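Local atomic coordinates of Cap5O (Staphylococcus aureus, PDB entry 3OJO), a protein that oxidises UDP-N-acetylmannosamine with NAD as cofactor, a step in the synthesis of the staphylococcal capsular polysaccharide. Residues N219-R222 / D223-A227; T290-E293 / I294-M298. One frame throughout, in Å; residues are numbered along the deposited sequence.

Interaction 1: residues N219-R222 / D223-A227. With PDC (pyridine-2,6-dicarboxylic acid), chain L; PDC (pyridine-2,6-dicarboxylic acid), chain I.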
ATOM      1  N   ASN B 219     -10.276   2.353   2.705  1.00 35.80           N
ATOM      2  CA  ASN B 219      -9.861   2.669   4.056  1.00 34.28           C
ATOM      3  C   ASN B 219      -8.649   1.859   4.503  1.00 40.54           C
ATOM      4  O   ASN B 219      -7.785   2.384   5.213  1.00 42.95           O
ATOM      5  CB  ASN B 219     -11.030   2.463   5.010  1.00 30.69           C
ATOM      6  CG  ASN B 219     -12.115   3.504   4.906  1.00 51.21           C
ATOM      7  OD1 ASN B 219     -12.067   4.398   4.067  1.00 44.55           O
ATOM      8  ND2 ASN B 219     -13.141   3.400   5.754  1.00 44.39           N
ATOM      9  N   THR B 220      -8.620   0.581   4.117  1.00 35.67           N
ATOM     10  CA  THR B 220      -7.608  -0.435   4.401  1.00 35.28           C
ATOM     11  C   THR B 220      -6.297  -0.171   3.645  1.00 38.34           C
ATOM     12  O   THR B 220      -5.225  -0.223   4.261  1.00 38.82           O
ATOM     13  CB  THR B 220      -8.211  -1.799   4.117  1.00 43.84           C
ATOM     14  OG1 THR B 220      -9.328  -1.963   4.989  1.00 47.44           O
ATOM     15  CG2 THR B 220      -7.243  -2.912   4.333  1.00 42.06           C
ATOM     16  N   TYR B 221      -6.378   0.129   2.326  1.00 32.47           N
ATOM     17  CA  TYR B 221      -5.205   0.478   1.542  1.00 32.05           C
ATOM     18  C   TYR B 221      -4.523   1.653   2.205  1.00 38.30           C
ATOM     19  O   TYR B 221      -3.307   1.660   2.359  1.00 39.08           O
ATOM     20  CB  TYR B 221      -5.564   0.831   0.081  1.00 32.59           C
ATOM     21  CG  TYR B 221      -4.407   1.431  -0.697  1.00 32.97           C
ATOM     22  CD1 TYR B 221      -3.436   0.622  -1.278  1.00 36.13           C
ATOM     23  CD2 TYR B 221      -4.270   2.808  -0.827  1.00 31.50           C
ATOM     24  CE1 TYR B 221      -2.363   1.176  -1.988  1.00 38.19           C
ATOM     25  CE2 TYR B 221      -3.210   3.369  -1.527  1.00 31.02           C
ATOM     26  CZ  TYR B 221      -2.246   2.553  -2.090  1.00 37.99           C
ATOM     27  OH  TYR B 221      -1.198   3.116  -2.773  1.00 35.48           O
ATOM     28  N   ARG B 222      -5.323   2.641   2.611  1.00 36.05           N
ATOM     29  CA  ARG B 222      -4.836   3.846   3.272  1.00 35.01           C
ATOM     30  C   ARG B 222      -4.225   3.558   4.655  1.00 38.61           C
ATOM     31  O   ARG B 222      -3.199   4.129   4.960  1.00 39.30           O
ATOM     32  CB  ARG B 222      -5.950   4.905   3.314  1.00 30.46           C
ATOM     33  CG  ARG B 222      -5.531   6.196   3.998  1.00 34.86           C
ATOM     34  CD  ARG B 222      -6.649   7.210   4.126  1.00 39.12           C
ATOM     35  NE  ARG B 222      -6.290   8.291   5.051  1.00 68.58           N
ATOM     36  CZ  ARG B 222      -5.421   9.274   4.796  1.00 84.37           C
ATOM     37  NH1 ARG B 222      -4.791   9.333   3.624  1.00 68.73           N
ATOM     38  NH2 ARG B 222      -5.159  10.191   5.719  1.00 67.27           N
ATOM     39  N   ASP B 223      -4.821   2.659   5.462  1.00 34.13           N
ATOM     40  CA  ASP B 223      -4.339   2.359   6.808  1.00 33.51           C
ATOM     41  C   ASP B 223      -3.044   1.569   6.806  1.00 36.47           C
ATOM     42  O   ASP B 223      -2.130   1.922   7.538  1.00 36.60           O
ATOM     43  CB  ASP B 223      -5.436   1.668   7.653  1.00 35.36           C
ATOM     44  CG  ASP B 223      -5.166   1.652   9.149  1.00 48.17           C
ATOM     45  OD1 ASP B 223      -5.315   2.701   9.789  1.00 52.10           O
ATOM     46  OD2 ASP B 223      -4.825   0.586   9.677  1.00 56.04           O
ATOM     47  N   VAL B 224      -2.967   0.511   5.977  1.00 32.86           N
ATOM     48  CA  VAL B 224      -1.818  -0.360   5.809  1.00 32.43           C
ATOM     49  C   VAL B 224      -0.618   0.463   5.272  1.00 39.04           C
ATOM     50  O   VAL B 224       0.533   0.262   5.714  1.00 40.67           O
ATOM     51  CB  VAL B 224      -2.183  -1.577   4.907  1.00 36.12           C
ATOM     52  CG1 VAL B 224      -0.929  -2.374   4.515  1.00 35.83           C
ATOM     53  CG2 VAL B 224      -3.219  -2.509   5.575  1.00 36.04           C
ATOM     54  N   ASN B 225      -0.895   1.397   4.328  1.00 34.65           N
ATOM     55  CA  ASN B 225       0.141   2.237   3.740  1.00 34.72           C
ATOM     56  C   ASN B 225       0.687   3.313   4.703  1.00 37.87           C
ATOM     57  O   ASN B 225       1.894   3.603   4.703  1.00 36.15           O
ATOM     58  CB  ASN B 225      -0.285   2.776   2.394  1.00 34.84           C
ATOM     59  CG  ASN B 225      -0.012   1.780   1.312  1.00 44.45           C
ATOM     60  OD1 ASN B 225      -0.880   1.006   0.916  1.00 34.93           O
ATOM     61  ND2 ASN B 225       1.238   1.682   0.912  1.00 34.16           N
ATOM     62  N   ILE B 226      -0.195   3.839   5.562  1.00 33.54           N
ATOM     63  CA  ILE B 226       0.173   4.786   6.601  1.00 33.13           C
ATOM     64  C   ILE B 226       1.022   4.032   7.635  1.00 37.09           C
ATOM     65  O   ILE B 226       2.059   4.545   8.034  1.00 36.79           O
ATOM     66  CB  ILE B 226      -1.049   5.523   7.204  1.00 35.28           C
ATOM     67  CG1 ILE B 226      -1.627   6.532   6.164  1.00 34.90           C
ATOM     68  CG2 ILE B 226      -0.659   6.228   8.516  1.00 35.65           C
ATOM     69  CD1 ILE B 226      -2.961   7.282   6.648  1.00 38.80           C
ATOM     70  N   ALA B 227       0.617   2.794   8.009  1.00 33.88           N
ATOM     71  CA  ALA B 227       1.369   1.907   8.916  1.00 33.11           C
ATOM     72  C   ALA B 227       2.789   1.675   8.356  1.00 36.28           C
ATOM     73  O   ALA B 227       3.764   1.762   9.102  1.00 37.07           O
ATOM     74  CB  ALA B 227       0.642   0.579   9.067  1.00 33.09           C
TER
HETATM   75  N1  PDC L 503      -9.896   8.602   1.669  1.00 51.42           N
HETATM   76  C2  PDC L 503      -8.643   8.442   1.231  1.00 50.21           C
HETATM   77  C3  PDC L 503      -8.212   7.139   0.996  1.00 48.23           C
HETATM   78  C4  PDC L 503      -9.128   6.098   1.302  1.00 48.30           C
HETATM   79  C5  PDC L 503     -10.430   6.372   1.758  1.00 49.23           C
HETATM   80  C6  PDC L 503     -10.777   7.683   1.913  1.00 51.51           C
HETATM   81  C7  PDC L 503      -7.854   9.696   1.008  1.00 51.18           C
HETATM   82  O1  PDC L 503      -6.715   9.655   0.581  1.00 50.94           O
HETATM   83  O2  PDC L 503      -8.466  10.891   1.289  1.00 54.73           O
HETATM   84  C8  PDC L 503     -12.089   8.192   2.350  1.00 52.44           C
HETATM   85  O3  PDC L 503     -13.040   7.446   2.591  1.00 54.94           O
HETATM   86  O4  PDC L 503     -12.225   9.533   2.456  1.00 51.19           O
HETATM   87  N1  PDC I 504      -9.442  12.889   2.720  1.00 75.58           N
HETATM   88  C2  PDC I 504      -8.928  12.335   3.872  1.00 74.46           C
HETATM   89  C3  PDC I 504      -7.874  12.949   4.626  1.00 72.50           C
HETATM   90  C4  PDC I 504      -7.362  14.162   4.138  1.00 72.56           C
HETATM   91  C5  PDC I 504      -7.938  14.705   2.960  1.00 73.54           C
HETATM   92  C6  PDC I 504      -8.991  14.058   2.243  1.00 75.76           C
HETATM   93  C7  PDC I 504      -9.481  11.068   4.323  1.00 75.52           C
HETATM   94  O1  PDC I 504      -9.104  10.502   5.359  1.00 75.37           O
HETATM   95  O2  PDC I 504     -10.470  10.613   3.555  1.00 79.06           O
HETATM   96  C8  PDC I 504      -9.522  14.665   0.958  1.00 76.66           C
HETATM   97  O3  PDC I 504      -9.129  15.704   0.494  1.00 78.83           O
HETATM   98  O4  PDC I 504     -10.478  14.118   0.223  1.00 76.54           O
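Asn-225 reaches back one helical turn to Tyr-221, and its OD1 lies over one face of the phenol ring, toward the rim, 3.3 Å from Tyr-221 CE1. Ring and amide planes are inclined at 46°. That oxygen also faces Tyr-221 O, a second acceptor; Asn-225 ND2 is hydrogen-bonded to OD1 of Asn-225 of the second subunit, while Tyr-221 OH meets its own counterpart there. This flank is tight and buried, and along the backbone Val-224 N donates to Thr-220 O (2.9 Å) in a nearly straight bond.

The Arg-222 flank is looser and partly open. Here CG is anti to the backbone N (chi1 180°), starting an extended chain that carries the guanidinium past Ile-226, whose CD1 sits centrally over one face, 3.7 Å from Arg-222 CZ. Over the opposite face comes a carboxylate of the chain I dipicolinate, its O1 3.6 Å from Arg-222 NE; the chain L dipicolinate presents C3 3.5 Å from Arg-222 CD. Asn-219 OD1 borders the chain L ligand, its ND2 hydrogen-bonded to Cys-269 O. The whole is a regular i to i+4 helix segment, one flank at the dimer interface and the other walling a ligand pocket near NAD.

Interaction 2: residues T290-E293 / I294-M298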
ATOM      1  N   THR B 290      -1.736  -5.994  11.960  1.00 40.15           N
ATOM      2  CA  THR B 290      -0.389  -5.447  12.124  1.00 39.08           C
ATOM      3  C   THR B 290      -0.375  -3.944  11.817  1.00 42.22           C
ATOM      4  O   THR B 290       0.171  -3.177  12.609  1.00 43.65           O
ATOM      5  CB  THR B 290       0.591  -6.252  11.280  1.00 44.52           C
ATOM      6  OG1 THR B 290       0.434  -7.640  11.598  1.00 46.43           O
ATOM      7  CG2 THR B 290       2.029  -5.822  11.502  1.00 39.74           C
ATOM      8  N   GLY B 291      -1.018  -3.547  10.706  1.00 35.24           N
ATOM      9  CA  GLY B 291      -1.145  -2.153  10.301  1.00 34.10           C
ATOM     10  C   GLY B 291      -1.805  -1.292  11.360  1.00 36.39           C
ATOM     11  O   GLY B 291      -1.386  -0.169  11.602  1.00 35.68           O
ATOM     12  N   ARG B 292      -2.841  -1.831  11.993  1.00 35.04           N
ATOM     13  CA  ARG B 292      -3.629  -1.218  13.063  1.00 35.65           C
ATOM     14  C   ARG B 292      -2.782  -1.096  14.345  1.00 40.67           C
ATOM     15  O   ARG B 292      -2.787  -0.045  14.997  1.00 40.17           O
ATOM     16  CB  ARG B 292      -4.890  -2.063  13.326  1.00 35.64           C
ATOM     17  CG  ARG B 292      -6.036  -1.816  12.346  1.00 41.78           C
ATOM     18  CD  ARG B 292      -6.976  -0.729  12.828  1.00 44.97           C
ATOM     19  NE  ARG B 292      -6.462   0.622  12.557  1.00 59.67           N
ATOM     20  CZ  ARG B 292      -6.015   1.467  13.486  1.00 67.64           C
ATOM     21  NH1 ARG B 292      -6.033   1.126  14.769  1.00 52.51           N
ATOM     22  NH2 ARG B 292      -5.546   2.657  13.138  1.00 49.08           N
ATOM     23  N   GLU B 293      -2.021  -2.162  14.664  1.00 37.38           N
ATOM     24  CA  GLU B 293      -1.113  -2.218  15.808  1.00 37.41           C
ATOM     25  C   GLU B 293      -0.062  -1.121  15.716  1.00 41.12           C
ATOM     26  O   GLU B 293       0.168  -0.430  16.715  1.00 42.25           O
ATOM     27  CB  GLU B 293      -0.434  -3.594  15.910  1.00 39.38           C
ATOM     28  CG  GLU B 293      -1.343  -4.706  16.433  1.00 57.99           C
ATOM     29  CD  GLU B 293      -0.875  -6.148  16.281  1.00 91.21           C
ATOM     30  OE1 GLU B 293      -1.704  -7.056  16.519  1.00 99.93           O
ATOM     31  OE2 GLU B 293       0.310  -6.375  15.939  1.00 83.09           O
ATOM     32  N   ILE B 294       0.546  -0.933  14.501  1.00 35.35           N
ATOM     33  CA  ILE B 294       1.561   0.085  14.215  1.00 34.16           C
ATOM     34  C   ILE B 294       0.960   1.462  14.366  1.00 37.02           C
ATOM     35  O   ILE B 294       1.526   2.288  15.074  1.00 37.65           O
ATOM     36  CB  ILE B 294       2.300  -0.135  12.849  1.00 37.31           C
ATOM     37  CG1 ILE B 294       3.076  -1.467  12.837  1.00 37.28           C
ATOM     38  CG2 ILE B 294       3.251   1.013  12.523  1.00 36.47           C
ATOM     39  CD1 ILE B 294       3.159  -2.106  11.499  1.00 41.64           C
ATOM     40  N   ASN B 295      -0.223   1.685  13.776  1.00 33.26           N
ATOM     41  CA  ASN B 295      -0.926   2.966  13.867  1.00 33.51           C
ATOM     42  C   ASN B 295      -1.358   3.337  15.284  1.00 38.42           C
ATOM     43  O   ASN B 295      -1.279   4.518  15.660  1.00 37.14           O
ATOM     44  CB  ASN B 295      -2.056   3.080  12.842  1.00 31.47           C
ATOM     45  CG  ASN B 295      -1.557   3.098  11.414  1.00 40.55           C
ATOM     46  OD1 ASN B 295      -0.426   3.493  11.119  1.00 21.26           O
ATOM     47  ND2 ASN B 295      -2.381   2.658  10.488  1.00 35.46           N
ATOM     48  N   ASN B 296      -1.738   2.320  16.079  1.00 35.48           N
ATOM     49  CA  ASN B 296      -2.122   2.477  17.484  1.00 35.80           C
ATOM     50  C   ASN B 296      -0.919   2.817  18.369  1.00 41.42           C
ATOM     51  O   ASN B 296      -1.099   3.445  19.413  1.00 42.91           O
ATOM     52  CB  ASN B 296      -2.795   1.196  18.014  1.00 37.10           C
ATOM     53  CG  ASN B 296      -4.213   0.975  17.544  1.00 48.73           C
ATOM     54  OD1 ASN B 296      -4.929   1.889  17.109  1.00 37.43           O
ATOM     55  ND2 ASN B 296      -4.643  -0.259  17.605  1.00 41.00           N
ATOM     56  N   SER B 297       0.294   2.379  17.972  1.00 36.08           N
ATOM     57  CA  SER B 297       1.529   2.596  18.727  1.00 35.65           C
ATOM     58  C   SER B 297       2.151   3.988  18.515  1.00 39.41           C
ATOM     59  O   SER B 297       3.076   4.345  19.254  1.00 38.31           O
ATOM     60  CB  SER B 297       2.545   1.507  18.381  1.00 39.11           C
ATOM     61  OG  SER B 297       3.157   1.767  17.123  1.00 46.72           O
ATOM     62  N   MET B 298       1.695   4.749  17.484  1.00 36.43           N
ATOM     63  CA  MET B 298       2.228   6.078  17.177  1.00 36.49           C
ATOM     64  C   MET B 298       2.009   7.108  18.274  1.00 42.73           C
ATOM     65  O   MET B 298       2.995   7.749  18.653  1.00 41.71           O
ATOM     66  CB  MET B 298       1.866   6.583  15.786  1.00 38.66           C
ATOM     67  CG  MET B 298       2.425   5.736  14.678  1.00 42.36           C
ATOM     68  SD  MET B 298       4.208   5.431  14.752  1.00 46.38           S
ATOM     69  CE  MET B 298       4.833   7.067  14.348  1.00 42.52           C
TER
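Ile-294 lies against the turn before it, its CD1 3.4 Å from Thr-290 O and 3.9 Å from Thr-290 CG2. Because CG1 is anti to the carbonyl carbon (chi1 -62°), the longer branch doubles back along the helix toward Thr-290 and rests on the carbonyl that accepts the bond from Ile-294 N. The hydroxyl of Thr-290 turns elsewhere, to Lys-286 O.

Arg-292 shows how a long side chain can serve its own helix. Bends at chi2 and chi3 curl it round, and NH1 donates to Asn-296 OD1 at 2.7 Å. The oxygen sits at the guanidinium edge, in its plane, yet the nitrogen stands above the amide carbonyl plane, 46° out of it, so the bond misses the lone pairs. Guanidinium and amide are turned 63° apart. On the other branch, NH2 packs 3.5 Å from Asn-295 CB. One turn is thus closed twice, by this side-chain bond and by Asn-296 N to Arg-292 O.

Glu-293, by contrast, contributes chiefly its backbone and CB, while its extended chain runs out to an exposed carboxylate. Its carbonyl accepts a weak bond from Ser-297 N; the Ser-297 hydroxyl OG donates to Ile-294 O (2.7 Å) and also meets Lys-234 NZ.

Within the fold, Ile-294, Asn-295 and Met-298 of helix 286-312 lean on helix 208-238 of the same chain, Arg-292 packs on the loop residues Val-265 and Leu-270, and Ile-294 touches Leu-287 of the second subunit.

Overall arrangement
Interactions 1 and 2 are short lengths of two different helices, 208-238 and 286-312; the centres of the two contacts lie about 10 Å apart, and they meet through polar atoms. Asn-295 ND2 is hydrogen-bonded to Asp-223 O and probably also to Asp-223 OD1, at 3.0 Å. Asp-223 OD2 forms a long, weak ion pair with Arg-292 NE at 3.3 Å; Arg-101 is a further partner of Asp-223. Close packing of Ala-227 CB on Gly-291 O (3.3 Å) completes the junction. Of the two, interaction 1 borders the ligands: the side chain of Asn-219 is about 7 Å from NAD, whereas that of Asn-295 stays about 12 Å from a bound dipicolinate. Both contacts also touch the second subunit.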